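Local coordinates for protein Epf (Streptococcus pyogenes, PDB 4ES8) that acts as a cell-surface adhesin, binding to cells through an N-terminal domain that contains a carbohydrate-binding module and a fibronectin-like domain, at residues L252-V263 against I275-K286; I212-L220 against V293-S304. All coordinates share one frame; numbering follows the deposited sequence. Where two conformers were deposited one is given.

Contact 1: residues L252-V263 against I275-K286; sequences LFNSRGELLQTV and ITLSEDQAKSLK
Q261 and Q281 meet amide to amide where the two sheets of the fibronectin-like β-sandwich come together at one edge. Q261 NE2 donates to Q281 OE1 at 3.0 Å, nearly straight (169°), while Q281 NE2 returns a more bent bond to L260 O, also 3.0 Å. The two amide planes stand 73° apart. Q281 thus bonds to both residues of a classic β bulge, L260 through its O and Q261 through its NE2, the pair lying opposite L252. Its chain runs extended beyond CG (chi2 173°), which carries the amide across to them. Beside this polar pair the apolar side chains meet: the CG2 branch of I275 presses on Q261 CB at 3.5 Å, its CG1 meets V263 CG2, and L277 CD2 touches both L260 CB and L252 CD2. I275 also rests on L234 and L277 on V232, both of strand 231-237, and L252 reaches on to L291 and V293.

What orients Q281 is the start of helix 279-284. S278 is its N-cap and forms a capping box with Q281: Q281 N donates to S278 OG at 3.2 Å, and S278 N donates back to Q281 OE1. That oxygen therefore takes two N-H groups, from Q261 NE2 and S278 N, both approaching from the same face of its amide plane.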
loop_
_atom_site.group_PDB
_atom_site.type_symbol
_atom_site.label_atom_id
_atom_site.label_comp_id
_atom_site.label_asym_id
_atom_site.label_seq_id
_atom_site.Cartn_x
_atom_site.Cartn_y
_atom_site.Cartn_z
ATOM N N LEU A 252 -2.277 20.645 -18.778
ATOM C CA LEU A 252 -2.291 22.120 -18.854
ATOM C C LEU A 252 -3.115 22.537 -20.049
ATOM O O LEU A 252 -2.894 22.019 -21.142
ATOM C CB LEU A 252 -0.854 22.637 -18.991
ATOM C CG LEU A 252 -0.687 24.147 -19.196
ATOM C CD1 LEU A 252 -1.046 24.906 -17.917
ATOM C CD2 LEU A 252 0.770 24.477 -19.578
ATOM N N PHE A 253 -4.071 23.452 -19.841
ATOM C CA PHE A 253 -4.976 23.902 -20.915
ATOM C C PHE A 253 -4.948 25.396 -21.042
ATOM O O PHE A 253 -4.707 26.087 -20.049
ATOM C CB PHE A 253 -6.428 23.517 -20.586
ATOM C CG PHE A 253 -6.712 22.067 -20.300
ATOM C CD1 PHE A 253 -6.434 21.521 -19.046
ATOM C CD2 PHE A 253 -7.355 21.274 -21.242
ATOM C CE1 PHE A 253 -6.729 20.186 -18.772
ATOM C CE2 PHE A 253 -7.662 19.939 -20.967
ATOM C CZ PHE A 253 -7.338 19.402 -19.738
ATOM N N ASN A 254 -5.273 25.909 -22.235
ATOM C CA ASN A 254 -5.374 27.363 -22.391
ATOM C C ASN A 254 -6.774 27.821 -21.944
ATOM O O ASN A 254 -7.602 26.987 -21.553
ATOM C CB ASN A 254 -5.040 27.815 -23.827
ATOM C CG ASN A 254 -5.999 27.340 -24.896
ATOM O OD1 ASN A 254 -7.118 26.905 -24.632
ATOM N ND2 ASN A 254 -5.577 27.438 -26.156
ATOM N N SER A 255 -7.055 29.136 -22.016
ATOM C CA SER A 255 -8.358 29.659 -21.530
ATOM C C SER A 255 -9.550 29.186 -22.368
ATOM O O SER A 255 -10.683 29.260 -21.891
ATOM C CB SER A 255 -8.336 31.181 -21.464
ATOM O OG SER A 255 -8.113 31.724 -22.757
ATOM N N ARG A 256 -9.302 28.688 -23.590
ATOM C CA ARG A 256 -10.365 28.146 -24.450
ATOM C C ARG A 256 -10.632 26.657 -24.126
ATOM O O ARG A 256 -11.454 26.016 -24.792
ATOM C CB ARG A 256 -9.998 28.306 -25.921
ATOM C CG ARG A 256 -9.978 29.771 -26.343
ATOM C CD ARG A 256 -9.530 29.932 -27.775
ATOM N NE ARG A 256 -9.695 31.318 -28.208
ATOM C CZ ARG A 256 -9.450 31.739 -29.441
ATOM N NH1 ARG A 256 -9.009 30.891 -30.364
ATOM N NH2 ARG A 256 -9.651 33.008 -29.765
ATOM N N GLY A 257 -9.913 26.121 -23.134
ATOM C CA GLY A 257 -10.083 24.731 -22.722
ATOM C C GLY A 257 -9.373 23.727 -23.602
ATOM O O GLY A 257 -9.617 22.523 -23.486
ATOM N N GLU A 258 -8.467 24.203 -24.468
ATOM C CA GLU A 258 -7.705 23.358 -25.376
ATOM C C GLU A 258 -6.497 22.786 -24.643
ATOM O O GLU A 258 -5.757 23.528 -23.993
ATOM C CB GLU A 258 -7.268 24.155 -26.608
ATOM C CG GLU A 258 -8.470 24.650 -27.402
ATOM C CD GLU A 258 -8.202 25.660 -28.499
ATOM O OE1 GLU A 258 -7.213 26.421 -28.398
ATOM O OE2 GLU A 258 -9.032 25.733 -29.432
ATOM N N LEU A 259 -6.315 21.462 -24.736
ATOM C CA LEU A 259 -5.177 20.826 -24.082
ATOM C C LEU A 259 -3.883 21.256 -24.749
ATOM O O LEU A 259 -3.740 21.111 -25.971
ATOM C CB LEU A 259 -5.327 19.298 -24.151
ATOM C CG LEU A 259 -4.191 18.476 -23.532
ATOM C CD1 LEU A 259 -4.134 18.658 -21.986
ATOM C CD2 LEU A 259 -4.345 17.007 -23.910
ATOM N N LEU A 260 -2.939 21.766 -23.949
ATOM C CA LEU A 260 -1.633 22.185 -24.442
ATOM C C LEU A 260 -0.607 21.062 -24.274
ATOM O O LEU A 260 0.032 20.648 -25.245
ATOM C CB LEU A 260 -1.136 23.465 -23.754
ATOM C CG LEU A 260 -2.020 24.701 -23.873
ATOM C CD1 LEU A 260 -1.469 25.820 -23.009
ATOM C CD2 LEU A 260 -2.181 25.151 -25.345
ATOM N N GLN A 261 -0.428 20.580 -23.034
ATOM C CA GLN A 261 0.557 19.539 -22.745
ATOM C C GLN A 261 0.123 18.743 -21.554
ATOM O O GLN A 261 -0.621 19.249 -20.718
ATOM C CB GLN A 261 1.944 20.146 -22.445
ATOM C CG GLN A 261 2.611 21.000 -23.555
ATOM C CD GLN A 261 3.054 20.163 -24.737
ATOM O OE1 GLN A 261 3.396 18.979 -24.599
ATOM N NE2 GLN A 261 3.011 20.740 -25.935
ATOM N N THR A 262 0.598 17.489 -21.483
ATOM C CA THR A 262 0.371 16.571 -20.372
ATOM C C THR A 262 1.740 16.051 -19.951
ATOM O O THR A 262 2.562 15.736 -20.825
ATOM C CB THR A 262 -0.570 15.438 -20.800
ATOM O OG1 THR A 262 -1.793 15.990 -21.296
ATOM C CG2 THR A 262 -0.883 14.498 -19.674
ATOM N N VAL A 263 1.995 15.983 -18.628
ATOM C CA VAL A 263 3.253 15.427 -18.113
ATOM C C VAL A 263 2.927 14.522 -16.940
ATOM O O VAL A 263 1.978 14.805 -16.205
ATOM C CB VAL A 263 4.333 16.478 -17.705
ATOM C CG1 VAL A 263 4.824 17.288 -18.900
ATOM C CG2 VAL A 263 3.848 17.390 -16.584
ATOM N N ILE A 275 6.930 22.199 -17.772
ATOM C CA ILE A 275 6.133 21.817 -18.919
ATOM C C ILE A 275 6.682 22.650 -20.084
ATOM O O ILE A 275 6.845 23.866 -19.938
ATOM C CB ILE A 275 4.609 22.017 -18.674
ATOM C CG1 ILE A 275 4.108 21.038 -17.574
ATOM C CG2 ILE A 275 3.815 21.843 -19.989
ATOM C CD1 ILE A 275 2.595 21.037 -17.284
ATOM N N THR A 276 7.019 21.990 -21.198
ATOM C CA THR A 276 7.527 22.681 -22.379
ATOM C C THR A 276 6.427 22.742 -23.427
ATOM O O THR A 276 5.974 21.707 -23.907
ATOM C CB THR A 276 8.799 22.003 -22.925
ATOM O OG1 THR A 276 9.752 21.884 -21.871
ATOM C CG2 THR A 276 9.410 22.773 -24.106
ATOM N N LEU A 277 6.015 23.961 -23.802
ATOM C CA LEU A 277 5.008 24.139 -24.843
ATOM C C LEU A 277 5.660 24.050 -26.211
ATOM O O LEU A 277 6.879 24.199 -26.311
ATOM C CB LEU A 277 4.362 25.543 -24.699
ATOM C CG LEU A 277 3.672 25.881 -23.383
ATOM C CD1 LEU A 277 3.289 27.356 -23.346
ATOM C CD2 LEU A 277 2.433 24.999 -23.170
ATOM N N SER A 278 4.852 23.890 -27.272
ATOM C CA SER A 278 5.389 23.975 -28.630
ATOM C C SER A 278 5.635 25.474 -28.926
ATOM O O SER A 278 5.137 26.329 -28.177
ATOM C CB SER A 278 4.420 23.351 -29.627
ATOM O OG SER A 278 3.290 24.184 -29.837
ATOM N N GLU A 279 6.404 25.803 -29.983
ATOM C CA GLU A 279 6.689 27.204 -30.314
ATOM C C GLU A 279 5.393 27.972 -30.609
ATOM O O GLU A 279 5.240 29.087 -30.113
ATOM C CB GLU A 279 7.678 27.313 -31.492
ATOM C CG GLU A 279 9.120 27.072 -31.071
ATOM C CD GLU A 279 9.902 28.303 -30.650
ATOM O OE1 GLU A 279 9.452 29.020 -29.725
ATOM O OE2 GLU A 279 10.988 28.533 -31.228
ATOM N N ASP A 280 4.454 27.351 -31.362
ATOM C CA ASP A 280 3.151 27.917 -31.712
ATOM C C ASP A 280 2.308 28.156 -30.457
ATOM O O ASP A 280 1.711 29.225 -30.316
ATOM C CB ASP A 280 2.396 26.997 -32.685
ATOM C CG ASP A 280 3.062 26.815 -34.047
ATOM O OD1 ASP A 280 3.914 27.660 -34.414
ATOM O OD2 ASP A 280 2.738 25.821 -34.737
ATOM N N GLN A 281 2.289 27.172 -29.528
ATOM C CA GLN A 281 1.549 27.315 -28.271
ATOM C C GLN A 281 2.060 28.503 -27.458
ATOM O O GLN A 281 1.242 29.313 -27.010
ATOM C CB GLN A 281 1.638 26.029 -27.435
ATOM C CG GLN A 281 0.784 24.906 -27.988
ATOM C CD GLN A 281 1.026 23.618 -27.231
ATOM O OE1 GLN A 281 2.007 23.478 -26.490
ATOM N NE2 GLN A 281 0.145 22.661 -27.407
ATOM N N ALA A 282 3.405 28.643 -27.300
ATOM C CA ALA A 282 4.021 29.745 -26.547
ATOM C C ALA A 282 3.699 31.100 -27.185
ATOM O O ALA A 282 3.373 32.057 -26.485
ATOM C CB ALA A 282 5.530 29.556 -26.475
ATOM N N LYS A 283 3.797 31.166 -28.521
ATOM C CA LYS A 283 3.502 32.385 -29.274
ATOM C C LYS A 283 2.026 32.773 -29.130
ATOM O O LYS A 283 1.717 33.967 -29.160
ATOM C CB LYS A 283 3.859 32.158 -30.749
ATOM C CG LYS A 283 3.818 33.405 -31.610
ATOM C CD LYS A 283 3.917 33.025 -33.079
ATOM C CE LYS A 283 3.884 34.221 -33.986
ATOM N NZ LYS A 283 4.932 35.216 -33.644
ATOM N N SER A 284 1.125 31.765 -28.969
ATOM C CA SER A 284 -0.327 31.956 -28.860
ATOM C C SER A 284 -0.802 32.400 -27.459
ATOM O O SER A 284 -1.938 32.863 -27.351
ATOM C CB SER A 284 -1.065 30.684 -29.261
ATOM O OG SER A 284 -0.858 30.382 -30.633
ATOM N N LEU A 285 0.036 32.274 -26.398
ATOM C CA LEU A 285 -0.372 32.718 -25.053
ATOM C C LEU A 285 -0.710 34.199 -25.045
ATOM O O LEU A 285 -0.002 34.993 -25.677
ATOM C CB LEU A 285 0.729 32.466 -24.007
ATOM C CG LEU A 285 1.119 31.011 -23.728
ATOM C CD1 LEU A 285 2.336 30.975 -22.830
ATOM C CD2 LEU A 285 -0.051 30.226 -23.090
ATOM N N LYS A 286 -1.799 34.568 -24.358
ATOM C CA LYS A 286 -2.217 35.957 -24.265
ATOM C C LYS A 286 -1.894 36.541 -22.899
ATOM O O LYS A 286 -1.873 35.827 -21.895
ATOM C CB LYS A 286 -3.714 36.101 -24.572
ATOM C CG LYS A 286 -4.008 35.905 -26.050
ATOM C CD LYS A 286 -5.499 35.687 -26.339
ATOM C CE LYS A 286 -6.025 34.369 -25.822
ATOM N NZ LYS A 286 -7.378 34.076 -26.368
#

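Contact 2: residues I212-L220 against V293-S304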
loop_
_atom_site.group_PDB
_atom_site.type_symbol
_atom_site.label_atom_id
_atom_site.label_comp_id
_atom_site.label_asym_id
_atom_site.label_seq_id
_atom_site.Cartn_x
_atom_site.Cartn_y
_atom_site.Cartn_z
ATOM N N ILE A 212 -5.751 -1.212 -2.559
ATOM C CA ILE A 212 -5.774 -0.243 -3.657
ATOM C C ILE A 212 -5.069 1.015 -3.235
ATOM O O ILE A 212 -5.010 1.333 -2.035
ATOM C CB ILE A 212 -7.212 0.096 -4.130
ATOM C CG1 ILE A 212 -8.102 0.626 -2.976
ATOM C CG2 ILE A 212 -7.839 -1.141 -4.819
ATOM C CD1 ILE A 212 -9.321 1.449 -3.465
ATOM N N ASP A 213 -4.524 1.722 -4.218
ATOM C CA ASP A 213 -3.921 3.024 -3.989
ATOM C C ASP A 213 -5.057 4.040 -3.820
ATOM O O ASP A 213 -5.979 4.058 -4.637
ATOM C CB ASP A 213 -3.020 3.353 -5.182
ATOM C CG ASP A 213 -2.127 4.558 -4.967
ATOM O OD1 ASP A 213 -2.609 5.560 -4.430
ATOM O OD2 ASP A 213 -0.941 4.484 -5.334
ATOM N N VAL A 214 -5.019 4.848 -2.738
ATOM C CA VAL A 214 -6.069 5.864 -2.505
ATOM C C VAL A 214 -5.439 7.257 -2.356
ATOM O O VAL A 214 -6.054 8.170 -1.791
ATOM C CB VAL A 214 -6.945 5.512 -1.282
ATOM C CG1 VAL A 214 -7.797 4.286 -1.571
ATOM C CG2 VAL A 214 -6.100 5.323 -0.021
ATOM N N THR A 215 -4.237 7.434 -2.917
ATOM C CA THR A 215 -3.528 8.701 -2.844
ATOM C C THR A 215 -4.330 9.842 -3.475
ATOM O O THR A 215 -4.789 9.728 -4.602
ATOM C CB THR A 215 -2.201 8.554 -3.577
ATOM O OG1 THR A 215 -1.478 7.448 -3.013
ATOM C CG2 THR A 215 -1.364 9.796 -3.510
ATOM N N ASN A 216 -4.413 10.975 -2.775
ATOM C CA ASN A 216 -5.030 12.163 -3.355
ATOM C C ASN A 216 -4.053 12.825 -4.296
ATOM O O ASN A 216 -2.863 12.934 -3.977
ATOM C CB ASN A 216 -5.442 13.153 -2.265
ATOM C CG ASN A 216 -6.574 12.635 -1.427
ATOM O OD1 ASN A 216 -7.576 12.133 -1.944
ATOM N ND2 ASN A 216 -6.415 12.736 -0.118
ATOM N N PRO A 217 -4.535 13.328 -5.444
ATOM C CA PRO A 217 -3.627 14.054 -6.336
ATOM C C PRO A 217 -3.113 15.317 -5.659
ATOM O O PRO A 217 -3.799 15.887 -4.795
ATOM C CB PRO A 217 -4.499 14.400 -7.546
ATOM C CG PRO A 217 -5.899 14.385 -7.033
ATOM C CD PRO A 217 -5.922 13.328 -5.948
ATOM N N SER A 218 -1.922 15.753 -6.057
ATOM C CA SER A 218 -1.348 17.007 -5.586
ATOM C C SER A 218 -2.229 18.182 -6.086
ATOM O O SER A 218 -3.168 18.001 -6.894
ATOM C CB SER A 218 0.076 17.146 -6.106
ATOM O OG SER A 218 0.078 17.163 -7.528
ATOM N N GLN A 219 -1.894 19.377 -5.613
ATOM C CA GLN A 219 -2.606 20.598 -5.979
ATOM C C GLN A 219 -1.652 21.601 -6.562
ATOM O O GLN A 219 -0.463 21.557 -6.258
ATOM C CB GLN A 219 -3.312 21.227 -4.757
ATOM C CG GLN A 219 -4.400 20.351 -4.137
ATOM C CD GLN A 219 -3.883 19.533 -2.984
ATOM O OE1 GLN A 219 -3.150 20.025 -2.124
ATOM N NE2 GLN A 219 -4.288 18.274 -2.917
ATOM N N LEU A 220 -2.173 22.528 -7.380
ATOM C CA LEU A 220 -1.296 23.561 -7.920
ATOM C C LEU A 220 -1.130 24.657 -6.853
ATOM O O LEU A 220 -2.122 25.232 -6.406
ATOM C CB LEU A 220 -1.859 24.170 -9.223
ATOM C CG LEU A 220 -0.937 25.218 -9.897
ATOM C CD1 LEU A 220 0.289 24.572 -10.522
ATOM C CD2 LEU A 220 -1.707 26.056 -10.940
ATOM N N VAL A 293 -5.120 23.996 -14.947
ATOM C CA VAL A 293 -4.354 22.804 -14.599
ATOM C C VAL A 293 -5.309 21.799 -13.956
ATOM O O VAL A 293 -6.027 22.154 -13.020
ATOM C CB VAL A 293 -3.160 23.121 -13.669
ATOM C CG1 VAL A 293 -2.506 21.835 -13.165
ATOM C CG2 VAL A 293 -2.129 24.002 -14.381
ATOM N N SER A 294 -5.283 20.551 -14.443
ATOM C CA SER A 294 -6.030 19.428 -13.865
ATOM C C SER A 294 -5.024 18.332 -13.532
ATOM O O SER A 294 -4.192 18.014 -14.373
ATOM C CB SER A 294 -7.096 18.924 -14.829
ATOM O OG SER A 294 -7.748 17.791 -14.274
ATOM N N ILE A 295 -5.085 17.764 -12.305
ATOM C CA ILE A 295 -4.107 16.751 -11.908
ATOM C C ILE A 295 -4.834 15.444 -11.621
ATOM O O ILE A 295 -5.740 15.402 -10.779
ATOM C CB ILE A 295 -3.278 17.237 -10.694
ATOM C CG1 ILE A 295 -2.562 18.596 -11.012
ATOM C CG2 ILE A 295 -2.242 16.183 -10.262
ATOM C CD1 ILE A 295 -1.828 19.267 -9.856
ATOM N N LYS A 296 -4.408 14.370 -12.300
ATOM C CA LYS A 296 -5.010 13.055 -12.098
ATOM C C LYS A 296 -3.995 12.161 -11.438
ATOM O O LYS A 296 -2.882 12.056 -11.940
ATOM C CB LYS A 296 -5.439 12.454 -13.446
ATOM C CG LYS A 296 -6.053 11.042 -13.315
ATOM C CD LYS A 296 -6.330 10.457 -14.703
ATOM C CE LYS A 296 -6.922 9.075 -14.651
ATOM N NZ LYS A 296 -6.705 8.354 -15.937
ATOM N N GLN A 297 -4.346 11.551 -10.288
ATOM C CA GLN A 297 -3.430 10.602 -9.657
ATOM C C GLN A 297 -3.560 9.298 -10.462
ATOM O O GLN A 297 -4.618 8.673 -10.404
ATOM C CB GLN A 297 -3.780 10.434 -8.174
ATOM C CG GLN A 297 -2.543 10.230 -7.293
ATOM C CD GLN A 297 -1.702 9.079 -7.785
ATOM O OE1 GLN A 297 -2.201 7.948 -7.863
ATOM N NE2 GLN A 297 -0.476 9.358 -8.256
ATOM N N LYS A 298 -2.531 8.914 -11.238
ATOM C CA LYS A 298 -2.701 7.773 -12.155
ATOM C C LYS A 298 -2.956 6.453 -11.469
ATOM O O LYS A 298 -3.610 5.593 -12.059
ATOM C CB LYS A 298 -1.505 7.610 -13.077
ATOM C CG LYS A 298 -1.383 8.672 -14.145
ATOM C CD LYS A 298 -0.093 8.401 -14.863
ATOM C CE LYS A 298 -0.167 8.758 -16.302
ATOM N NZ LYS A 298 1.087 8.344 -16.984
ATOM N N GLN A 299 -2.448 6.266 -10.243
ATOM C CA GLN A 299 -2.642 4.979 -9.583
ATOM C C GLN A 299 -3.990 4.915 -8.865
ATOM O O GLN A 299 -4.672 3.894 -8.962
ATOM C CB GLN A 299 -1.501 4.671 -8.601
ATOM C CG GLN A 299 -0.167 4.419 -9.310
ATOM C CD GLN A 299 0.504 5.660 -9.839
ATOM O OE1 GLN A 299 0.536 6.711 -9.199
ATOM N NE2 GLN A 299 1.100 5.538 -11.013
ATOM N N SER A 300 -4.360 5.966 -8.100
ATOM C CA SER A 300 -5.617 5.921 -7.356
ATOM C C SER A 300 -6.825 6.267 -8.237
ATOM O O SER A 300 -7.964 6.013 -7.841
ATOM C CB SER A 300 -5.556 6.897 -6.191
ATOM O OG SER A 300 -5.598 8.224 -6.701
ATOM N N LYS A 301 -6.554 6.930 -9.384
ATOM C CA LYS A 301 -7.528 7.408 -10.373
ATOM C C LYS A 301 -8.307 8.631 -9.888
ATOM O O LYS A 301 -9.272 9.043 -10.542
ATOM C CB LYS A 301 -8.518 6.298 -10.826
ATOM C CG LYS A 301 -7.854 4.997 -11.279
ATOM C CD LYS A 301 -6.948 5.241 -12.471
ATOM C CE LYS A 301 -6.240 4.010 -12.967
ATOM N NZ LYS A 301 -5.255 4.399 -14.016
ATOM N N LYS A 302 -7.899 9.216 -8.748
ATOM C CA LYS A 302 -8.541 10.416 -8.215
ATOM C C LYS A 302 -8.084 11.649 -8.982
ATOM O O LYS A 302 -6.894 11.794 -9.247
ATOM C CB LYS A 302 -8.238 10.558 -6.716
ATOM C CG LYS A 302 -8.884 9.474 -5.871
ATOM C CD LYS A 302 -8.422 9.630 -4.426
ATOM C CE LYS A 302 -9.107 8.655 -3.513
ATOM N NZ LYS A 302 -8.785 8.965 -2.100
ATOM N N THR A 303 -9.049 12.543 -9.334
ATOM C CA THR A 303 -8.758 13.774 -10.068
ATOM C C THR A 303 -8.981 14.981 -9.162
ATOM O O THR A 303 -9.940 15.007 -8.383
ATOM C CB THR A 303 -9.604 13.842 -11.351
ATOM O OG1 THR A 303 -9.369 12.658 -12.115
ATOM C CG2 THR A 303 -9.294 15.081 -12.215
ATOM N N SER A 304 -8.080 15.955 -9.262
ATOM C CA SER A 304 -8.125 17.201 -8.506
ATOM C C SER A 304 -9.230 18.103 -9.009
ATOM O O SER A 304 -9.818 17.866 -10.076
ATOM C CB SER A 304 -6.812 17.964 -8.726
ATOM O OG SER A 304 -6.748 18.492 -10.050
HETATM O O HOH W 1 -8.497 5.040 -5.226
HETATM O O HOH W 2 -10.263 11.213 -1.528
#
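The linker between strand 202-213 and strand 219-224, which joins the large β-sandwich to the fibronectin-like domain, is held here against strand 290-297 and the turn that follows it. An Asx turn starts it: D213 OD1 accepts from T215 N at 2.9 Å and from T215 OG1, while D213 OD2 is bonded to H112. T215 O accepts from S300 OG at 2.7 Å, in the carbonyl plane. With chi1 at 71°, that hydroxyl lies between its own backbone N and carbonyl carbon, where it can also accept from K302 N and make an ST turn. K302 runs extended across the linker, and its NZ ends 2.9 Å from V214 O, with a weak second bond to N216 OD1 and a water that takes a bond from K302 NZ and gives one to N216 OD1; N216 ND2 turns to D240.

Farther along, P217 lies against the backbone where S304 N bonds to I295 O, its CG 3.5 Å from S304 N and its CB 3.6 Å from I295 O. I295 CD1 lies 3.5 Å from S218 O, and the side chains of L220 and V293 cross at about a right angle, touching through CD2 and CG2. The linker carbonyls of V214 and T215 are thus taken up by side chains of 293-304, and another water joins D213 O to S300 O. Polar bonds as well as proline contacts join the two segments, consistent with a defined domain junction.

In the fold
From the N terminus the chain first builds the large β-sandwich, leaves it along strand 202-213 and enters the fibronectin-like domain through residues 212-220. Contact 2 closes a long loop, bringing 293-304 back to that entry point after 72 intervening residues. Contact 1 falls wholly within this loop and closes a much shorter one of 11 residues, tying 252-263 to 275-286. Their centres lie about 21 Å apart along the second domain, contact 2 at the domain junction and contact 1 farther out. They are linked through the sheet in which strands 248-253 and 290-297 are neighbours, where L252 CD1 packs on V293 CG2 at 3.8 Å.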